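Long-range contact in chitinase (Thermococcus chitonophagus, PDB 5XSW), which probably hydrolyses internal glycosidic bonds of chitin as an endochitinase, the fragment here carrying a bound glycan in its largely helical part: residues 33-44 and 94-105. Sequence-based numbering, arbitrary orientation.
Sequences FDIKNITFETTG and NPYPHNFKIHYL
F33 and Y104 lie side by side with ring planes 24° apart but slid so that the rings barely overlap, CD1 of F33 coming 3.6 Å from CE1 of Y104; R471 meets the tyrosine in a cation-pi contact. At D34 the backbone O accepts from N of L105, while it also sits at the edge of the Y104 ring. The chain turns a corner at K36, and the N atoms of K36 and N37 both address O of H103, each through a weak bond, which defines a classic beta bulge. N37 O then receives N of H103 at 2.9 Å and regular antiparallel pairing resumes. T39 is bonded both ways with the backbone of K101, and its OG1 lies 2.7 Å from NE2 of H103, near the imidazole plane. With ND1 of H103 engaged by E108, both ring nitrogens are held, which should fix the ring's rotation. A second bulge follows, since the next doubly bonded backbone pair is E41 with H98, a register slip of one. Within it, chi1 of F40 (66°) sets its ring beside that of F100 and against CB of P97. Separately, CB of F40 stands 3.7 Å from the F100 ring centroid, 16° off the normal, a CH-pi contact. CB of E41 similarly covers one face of the H98 ring, whose ND1 donates to O of Y96. Beyond the strand, OG1 of T42 donates to O of P95 and accepts from N of G44, closing an ST turn. The whole is a twice-bulged antiparallel ladder between strands 32-41 and 98-104 in the N-terminal beta-sandwich domain, away from the glycan pocket.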
ATOM      1  N   PHE A  33     -11.905 -12.051 -11.595  1.00 28.62           N
ATOM      2  CA  PHE A  33     -12.916 -11.116 -12.128  1.00 28.77           C
ATOM      3  C   PHE A  33     -13.600 -10.436 -10.989  1.00 25.38           C
ATOM      4  O   PHE A  33     -14.126 -11.092 -10.083  1.00 29.39           O
ATOM      5  CB  PHE A  33     -13.968 -11.867 -13.026  1.00 29.21           C
ATOM      6  CG  PHE A  33     -13.354 -12.550 -14.200  1.00 29.78           C
ATOM      7  CD1 PHE A  33     -12.965 -11.825 -15.321  1.00 34.75           C
ATOM      8  CD2 PHE A  33     -13.141 -13.914 -14.192  1.00 34.04           C
ATOM      9  CE1 PHE A  33     -12.387 -12.463 -16.426  1.00 36.30           C
ATOM     10  CE2 PHE A  33     -12.543 -14.565 -15.280  1.00 34.92           C
ATOM     11  CZ  PHE A  33     -12.154 -13.842 -16.391  1.00 37.99           C
ATOM     12  N   ASP A  34     -13.634  -9.112 -11.013  1.00 25.56           N
ATOM     13  CA  ASP A  34     -14.354  -8.366 -10.007  1.00 21.44           C
ATOM     14  C   ASP A  34     -15.639  -7.823 -10.659  1.00 29.69           C
ATOM     15  O   ASP A  34     -15.551  -7.017 -11.582  1.00 26.87           O
ATOM     16  CB  ASP A  34     -13.537  -7.181  -9.467  1.00 25.03           C
ATOM     17  CG  ASP A  34     -12.403  -7.615  -8.528  1.00 30.59           C
ATOM     18  OD1 ASP A  34     -12.252  -8.832  -8.319  1.00 26.42           O
ATOM     19  OD2 ASP A  34     -11.696  -6.706  -8.033  1.00 26.58           O
ATOM     20  N   ILE A  35     -16.790  -8.258 -10.165  1.00 29.82           N
ATOM     21  CA  ILE A  35     -18.080  -7.865 -10.794  1.00 27.37           C
ATOM     22  C   ILE A  35     -18.753  -6.747 -10.051  1.00 22.43           C
ATOM     23  O   ILE A  35     -19.098  -6.883  -8.877  1.00 31.56           O
ATOM     24  CB  ILE A  35     -18.995  -9.111 -10.888  1.00 30.66           C
ATOM     25  CG1 ILE A  35     -18.293 -10.125 -11.831  1.00 33.83           C
ATOM     26  CG2 ILE A  35     -20.389  -8.692 -11.411  1.00 27.67           C
ATOM     27  CD1 ILE A  35     -19.097 -11.344 -12.132  1.00 48.96           C
ATOM     28  N   LYS A  36     -18.904  -5.595 -10.713  1.00 24.62           N
ATOM     29  CA  LYS A  36     -19.663  -4.487 -10.162  1.00 26.26           C
ATOM     30  C   LYS A  36     -21.171  -4.838 -10.012  1.00 35.53           C
ATOM     31  O   LYS A  36     -21.771  -4.665  -8.949  1.00 26.37           O
ATOM     32  CB  LYS A  36     -19.510  -3.275 -11.071  1.00 27.06           C
ATOM     33  CG  LYS A  36     -20.091  -1.973 -10.503  1.00 34.84           C
ATOM     34  CD  LYS A  36     -20.199  -0.907 -11.615  1.00 43.91           C
ATOM     35  CE  LYS A  36     -20.506   0.493 -11.071  1.00 64.86           C
ATOM     36  NZ  LYS A  36     -19.354   1.123 -10.296  1.00 71.84           N
ATOM     37  N   ASN A  37     -21.774  -5.303 -11.113  1.00 32.79           N
ATOM     38  CA  ASN A  37     -23.146  -5.793 -11.070  1.00 28.22           C
ATOM     39  C   ASN A  37     -23.412  -6.594 -12.351  1.00 31.37           C
ATOM     40  O   ASN A  37     -22.525  -6.729 -13.206  1.00 26.45           O
ATOM     41  CB  ASN A  37     -24.155  -4.648 -10.870  1.00 26.95           C
ATOM     42  CG  ASN A  37     -23.979  -3.512 -11.835  1.00 29.84           C
ATOM     43  OD1 ASN A  37     -23.846  -3.727 -13.039  1.00 33.75           O
ATOM     44  ND2 ASN A  37     -24.020  -2.276 -11.318  1.00 32.23           N
ATOM     45  N   ILE A  38     -24.578  -7.222 -12.405  1.00 29.79           N
ATOM     46  CA  ILE A  38     -25.011  -7.974 -13.596  1.00 28.39           C
ATOM     47  C   ILE A  38     -26.370  -7.309 -13.958  1.00 27.47           C
ATOM     48  O   ILE A  38     -27.208  -7.132 -13.082  1.00 30.93           O
ATOM     49  CB  ILE A  38     -25.238  -9.470 -13.345  1.00 32.32           C
ATOM     50  CG1 ILE A  38     -24.011 -10.168 -12.754  1.00 36.81           C
ATOM     51  CG2 ILE A  38     -25.623 -10.235 -14.663  1.00 27.30           C
ATOM     52  CD1 ILE A  38     -24.062 -10.218 -11.240  1.00 42.85           C
ATOM     53  N   THR A  39     -26.571  -6.926 -15.209  1.00 33.72           N
ATOM     54  CA  THR A  39     -27.897  -6.407 -15.568  1.00 28.30           C
ATOM     55  C   THR A  39     -28.618  -7.399 -16.488  1.00 35.87           C
ATOM     56  O   THR A  39     -27.998  -8.183 -17.220  1.00 30.55           O
ATOM     57  CB  THR A  39     -27.837  -5.051 -16.277  1.00 30.87           C
ATOM     58  OG1 THR A  39     -26.903  -5.102 -17.374  1.00 32.49           O
ATOM     59  CG2 THR A  39     -27.450  -3.914 -15.320  1.00 34.61           C
ATOM     60  N   PHE A  40     -29.937  -7.343 -16.472  1.00 32.26           N
ATOM     61  CA  PHE A  40     -30.654  -8.013 -17.551  1.00 32.34           C
ATOM     62  C   PHE A  40     -31.987  -7.275 -17.739  1.00 35.12           C
ATOM     63  O   PHE A  40     -32.336  -6.402 -16.952  1.00 34.91           O
ATOM     64  CB  PHE A  40     -30.866  -9.506 -17.248  1.00 29.29           C
ATOM     65  CG  PHE A  40     -31.796  -9.762 -16.055  1.00 34.35           C
ATOM     66  CD1 PHE A  40     -33.183  -9.873 -16.232  1.00 35.82           C
ATOM     67  CD2 PHE A  40     -31.278  -9.921 -14.769  1.00 37.18           C
ATOM     68  CE1 PHE A  40     -34.047 -10.131 -15.125  1.00 34.26           C
ATOM     69  CE2 PHE A  40     -32.097 -10.166 -13.661  1.00 32.21           C
ATOM     70  CZ  PHE A  40     -33.520 -10.281 -13.836  1.00 37.61           C
ATOM     71  N   GLU A  41     -32.717  -7.649 -18.788  1.00 37.31           N
ATOM     72  CA  GLU A  41     -33.975  -6.979 -19.078  1.00 39.57           C
ATOM     73  C   GLU A  41     -35.124  -7.977 -19.019  1.00 33.04           C
ATOM     74  O   GLU A  41     -34.954  -9.141 -19.353  1.00 32.25           O
ATOM     75  CB  GLU A  41     -33.901  -6.278 -20.442  1.00 45.69           C
ATOM     76  CG  GLU A  41     -33.017  -5.037 -20.391  1.00 40.91           C
ATOM     77  CD  GLU A  41     -32.612  -4.511 -21.784  1.00 55.15           C
ATOM     78  OE1 GLU A  41     -32.354  -3.298 -21.895  1.00 68.78           O
ATOM     79  OE2 GLU A  41     -32.519  -5.291 -22.755  1.00 59.17           O
ATOM     80  N   THR A  42     -36.258  -7.503 -18.511  1.00 41.84           N
ATOM     81  CA  THR A  42     -37.518  -8.231 -18.587  1.00 40.42           C
ATOM     82  C   THR A  42     -38.679  -7.227 -18.488  1.00 44.75           C
ATOM     83  O   THR A  42     -38.547  -6.163 -17.862  1.00 40.52           O
ATOM     84  CB  THR A  42     -37.625  -9.284 -17.481  1.00 43.67           C
ATOM     85  OG1 THR A  42     -38.928  -9.879 -17.500  1.00 38.83           O
ATOM     86  CG2 THR A  42     -37.373  -8.634 -16.087  1.00 38.50           C
ATOM     87  N   THR A  43     -39.801  -7.534 -19.151  1.00 37.78           N
ATOM     88  CA  THR A  43     -41.023  -6.743 -18.975  1.00 35.60           C
ATOM     89  C   THR A  43     -41.884  -7.364 -17.881  1.00 38.00           C
ATOM     90  O   THR A  43     -42.898  -6.794 -17.474  1.00 36.96           O
ATOM     91  CB  THR A  43     -41.844  -6.673 -20.300  1.00 38.66           C
ATOM     92  OG1 THR A  43     -42.078  -8.011 -20.775  1.00 36.88           O
ATOM     93  CG2 THR A  43     -41.068  -5.927 -21.357  1.00 40.58           C
ATOM     94  N   GLY A  44     -41.507  -8.554 -17.435  1.00 34.12           N
ATOM     95  CA  GLY A  44     -42.236  -9.229 -16.376  1.00 37.30           C
ATOM     96  C   GLY A  44     -41.959  -8.610 -15.008  1.00 47.11           C
ATOM     97  O   GLY A  44     -41.274  -7.588 -14.907  1.00 46.44           O
ATOM     98  N   ASN A  94     -41.804  -8.853 -23.604  1.00 38.43           N
ATOM     99  CA  ASN A  94     -40.433  -9.425 -23.599  1.00 36.12           C
ATOM    100  C   ASN A  94     -40.133  -9.865 -22.195  1.00 41.68           C
ATOM    101  O   ASN A  94     -39.336  -9.236 -21.512  1.00 39.56           O
ATOM    102  CB  ASN A  94     -39.437  -8.374 -24.080  1.00 38.21           C
ATOM    103  CG  ASN A  94     -38.185  -8.970 -24.747  1.00 38.87           C
ATOM    104  OD1 ASN A  94     -37.861 -10.185 -24.665  1.00 42.22           O
ATOM    105  ND2 ASN A  94     -37.508  -8.110 -25.437  1.00 33.01           N
ATOM    106  N   PRO A  95     -40.851 -10.883 -21.726  1.00 41.33           N
ATOM    107  CA  PRO A  95     -40.854 -11.241 -20.307  1.00 43.35           C
ATOM    108  C   PRO A  95     -39.655 -12.122 -19.878  1.00 41.87           C
ATOM    109  O   PRO A  95     -39.253 -12.070 -18.720  1.00 37.08           O
ATOM    110  CB  PRO A  95     -42.151 -12.030 -20.167  1.00 42.63           C
ATOM    111  CG  PRO A  95     -42.278 -12.708 -21.528  1.00 38.52           C
ATOM    112  CD  PRO A  95     -41.837 -11.667 -22.496  1.00 42.84           C
ATOM    113  N   TYR A  96     -39.145 -12.965 -20.770  1.00 35.01           N
ATOM    114  CA  TYR A  96     -37.971 -13.793 -20.434  1.00 40.35           C
ATOM    115  C   TYR A  96     -36.688 -12.930 -20.224  1.00 37.18           C
ATOM    116  O   TYR A  96     -36.363 -12.079 -21.063  1.00 36.85           O
ATOM    117  CB  TYR A  96     -37.707 -14.841 -21.516  1.00 36.98           C
ATOM    118  CG  TYR A  96     -38.910 -15.710 -21.799  1.00 42.82           C
ATOM    119  CD1 TYR A  96     -39.302 -16.688 -20.907  1.00 41.71           C
ATOM    120  CD2 TYR A  96     -39.664 -15.534 -22.961  1.00 47.04           C
ATOM    121  CE1 TYR A  96     -40.419 -17.482 -21.150  1.00 46.34           C
ATOM    122  CE2 TYR A  96     -40.775 -16.333 -23.219  1.00 43.69           C
ATOM    123  CZ  TYR A  96     -41.151 -17.297 -22.309  1.00 43.91           C
ATOM    124  OH  TYR A  96     -42.249 -18.090 -22.540  1.00 46.01           O
ATOM    125  N   PRO A  97     -35.984 -13.150 -19.101  1.00 38.61           N
ATOM    126  CA  PRO A  97     -34.698 -12.459 -18.815  1.00 34.46           C
ATOM    127  C   PRO A  97     -33.780 -12.520 -20.021  1.00 28.54           C
ATOM    128  O   PRO A  97     -33.485 -13.605 -20.496  1.00 35.28           O
ATOM    129  CB  PRO A  97     -34.124 -13.268 -17.636  1.00 34.48           C
ATOM    130  CG  PRO A  97     -35.374 -13.697 -16.865  1.00 36.30           C
ATOM    131  CD  PRO A  97     -36.405 -14.020 -17.982  1.00 33.75           C
ATOM    132  N   HIS A  98     -33.382 -11.371 -20.548  1.00 31.63           N
ATOM    133  CA  HIS A  98     -32.557 -11.362 -21.754  1.00 43.55           C
ATOM    134  C   HIS A  98     -31.549 -10.203 -21.678  1.00 38.86           C
ATOM    135  O   HIS A  98     -31.643  -9.330 -20.804  1.00 35.26           O
ATOM    136  CB  HIS A  98     -33.427 -11.204 -23.038  1.00 31.66           C
ATOM    137  CG  HIS A  98     -34.288  -9.987 -23.003  1.00 33.77           C
ATOM    138  ND1 HIS A  98     -35.470  -9.945 -22.293  1.00 32.95           N
ATOM    139  CD2 HIS A  98     -34.150  -8.769 -23.583  1.00 31.99           C
ATOM    140  CE1 HIS A  98     -36.008  -8.739 -22.405  1.00 35.90           C
ATOM    141  NE2 HIS A  98     -35.233  -8.012 -23.193  1.00 33.24           N
ATOM    142  N   ASN A  99     -30.644 -10.167 -22.651  1.00 42.72           N
ATOM    143  CA  ASN A  99     -29.604  -9.158 -22.692  1.00 38.19           C
ATOM    144  C   ASN A  99     -28.826  -9.070 -21.343  1.00 35.74           C
ATOM    145  O   ASN A  99     -28.680  -7.991 -20.765  1.00 36.37           O
ATOM    146  CB  ASN A  99     -30.180  -7.798 -23.015  1.00 42.49           C
ATOM    147  CG  ASN A  99     -29.117  -6.850 -23.484  1.00 54.42           C
ATOM    148  OD1 ASN A  99     -28.054  -7.278 -24.002  1.00 56.69           O
ATOM    149  ND2 ASN A  99     -29.355  -5.562 -23.289  1.00 65.85           N
ATOM    150  N   PHE A 100     -28.429 -10.225 -20.841  1.00 32.62           N
ATOM    151  CA  PHE A 100     -27.615 -10.331 -19.635  1.00 39.25           C
ATOM    152  C   PHE A 100     -26.290  -9.645 -19.913  1.00 40.88           C
ATOM    153  O   PHE A 100     -25.700  -9.902 -20.953  1.00 38.93           O
ATOM    154  CB  PHE A 100     -27.372 -11.792 -19.269  1.00 31.66           C
ATOM    155  CG  PHE A 100     -28.493 -12.399 -18.503  1.00 42.83           C
ATOM    156  CD1 PHE A 100     -28.544 -12.291 -17.123  1.00 32.42           C
ATOM    157  CD2 PHE A 100     -29.521 -13.061 -19.166  1.00 37.04           C
ATOM    158  CE1 PHE A 100     -29.581 -12.849 -16.402  1.00 39.87           C
ATOM    159  CE2 PHE A 100     -30.569 -13.634 -18.441  1.00 35.33           C
ATOM    160  CZ  PHE A 100     -30.605 -13.522 -17.069  1.00 39.32           C
ATOM    161  N   LYS A 101     -25.836  -8.762 -19.023  1.00 34.92           N
ATOM    162  CA  LYS A 101     -24.483  -8.224 -19.184  1.00 36.95           C
ATOM    163  C   LYS A 101     -23.748  -8.274 -17.847  1.00 34.19           C
ATOM    164  O   LYS A 101     -24.274  -7.782 -16.860  1.00 32.10           O
ATOM    165  CB  LYS A 101     -24.492  -6.786 -19.697  1.00 35.47           C
ATOM    166  CG  LYS A 101     -24.992  -6.608 -21.123  1.00 53.17           C
ATOM    167  CD  LYS A 101     -25.385  -5.134 -21.336  1.00 61.93           C
ATOM    168  CE  LYS A 101     -25.886  -4.839 -22.744  1.00 61.98           C
ATOM    169  NZ  LYS A 101     -26.250  -3.393 -22.854  1.00 65.53           N
ATOM    170  N   ILE A 102     -22.554  -8.871 -17.831  1.00 34.11           N
ATOM    171  CA  ILE A 102     -21.700  -8.776 -16.643  1.00 32.68           C
ATOM    172  C   ILE A 102     -20.937  -7.442 -16.694  1.00 31.89           C
ATOM    173  O   ILE A 102     -20.252  -7.152 -17.668  1.00 35.25           O
ATOM    174  CB  ILE A 102     -20.752  -9.929 -16.579  1.00 36.07           C
ATOM    175  CG1 ILE A 102     -21.546 -11.209 -16.411  1.00 36.51           C
ATOM    176  CG2 ILE A 102     -19.734  -9.723 -15.398  1.00 39.32           C
ATOM    177  CD1 ILE A 102     -20.683 -12.437 -16.401  1.00 48.42           C
ATOM    178  N   HIS A 103     -21.083  -6.599 -15.686  1.00 29.97           N
ATOM    179  CA  HIS A 103     -20.321  -5.360 -15.704  1.00 26.98           C
ATOM    180  C   HIS A 103     -19.125  -5.471 -14.713  1.00 30.24           C
ATOM    181  O   HIS A 103     -19.346  -5.612 -13.506  1.00 25.65           O
ATOM    182  CB  HIS A 103     -21.201  -4.196 -15.322  1.00 29.88           C
ATOM    183  CG  HIS A 103     -22.416  -4.063 -16.204  1.00 37.66           C
ATOM    184  ND1 HIS A 103     -22.381  -3.403 -17.416  1.00 30.46           N
ATOM    185  CD2 HIS A 103     -23.679  -4.546 -16.069  1.00 36.09           C
ATOM    186  CE1 HIS A 103     -23.590  -3.436 -17.970  1.00 35.16           C
ATOM    187  NE2 HIS A 103     -24.397  -4.119 -17.170  1.00 33.40           N
ATOM    188  N   TYR A 104     -17.919  -5.453 -15.236  1.00 27.13           N
ATOM    189  CA  TYR A 104     -16.729  -5.551 -14.354  1.00 27.39           C
ATOM    190  C   TYR A 104     -16.536  -4.255 -13.605  1.00 27.03           C
ATOM    191  O   TYR A 104     -17.009  -3.161 -14.020  1.00 27.52           O
ATOM    192  CB  TYR A 104     -15.469  -5.839 -15.141  1.00 26.79           C
ATOM    193  CG  TYR A 104     -15.517  -7.128 -15.854  1.00 32.54           C
ATOM    194  CD1 TYR A 104     -15.673  -8.318 -15.152  1.00 33.49           C
ATOM    195  CD2 TYR A 104     -15.446  -7.164 -17.243  1.00 36.75           C
ATOM    196  CE1 TYR A 104     -15.727  -9.519 -15.819  1.00 43.02           C
ATOM    197  CE2 TYR A 104     -15.499  -8.364 -17.924  1.00 45.87           C
ATOM    198  CZ  TYR A 104     -15.638  -9.533 -17.203  1.00 45.96           C
ATOM    199  OH  TYR A 104     -15.702 -10.724 -17.861  1.00 51.34           O
ATOM    200  N   LEU A 105     -15.780  -4.331 -12.520  1.00 27.95           N
ATOM    201  CA  LEU A 105     -15.523  -3.123 -11.752  1.00 23.22           C
ATOM    202  C   LEU A 105     -14.351  -2.380 -12.425  1.00 32.59           C
ATOM    203  O   LEU A 105     -13.185  -2.484 -12.009  1.00 26.03           O
ATOM    204  CB  LEU A 105     -15.205  -3.513 -10.300  1.00 28.50           C
ATOM    205  CG  LEU A 105     -15.061  -2.411  -9.288  1.00 27.99           C
ATOM    206  CD1 LEU A 105     -16.313  -1.541  -9.209  1.00 31.11           C
ATOM    207  CD2 LEU A 105     -14.781  -3.132  -7.968  1.00 34.76           C
TER
HETATM  208  O   HOH W   1     -28.535  -5.836 -19.534  1.00 36.64           O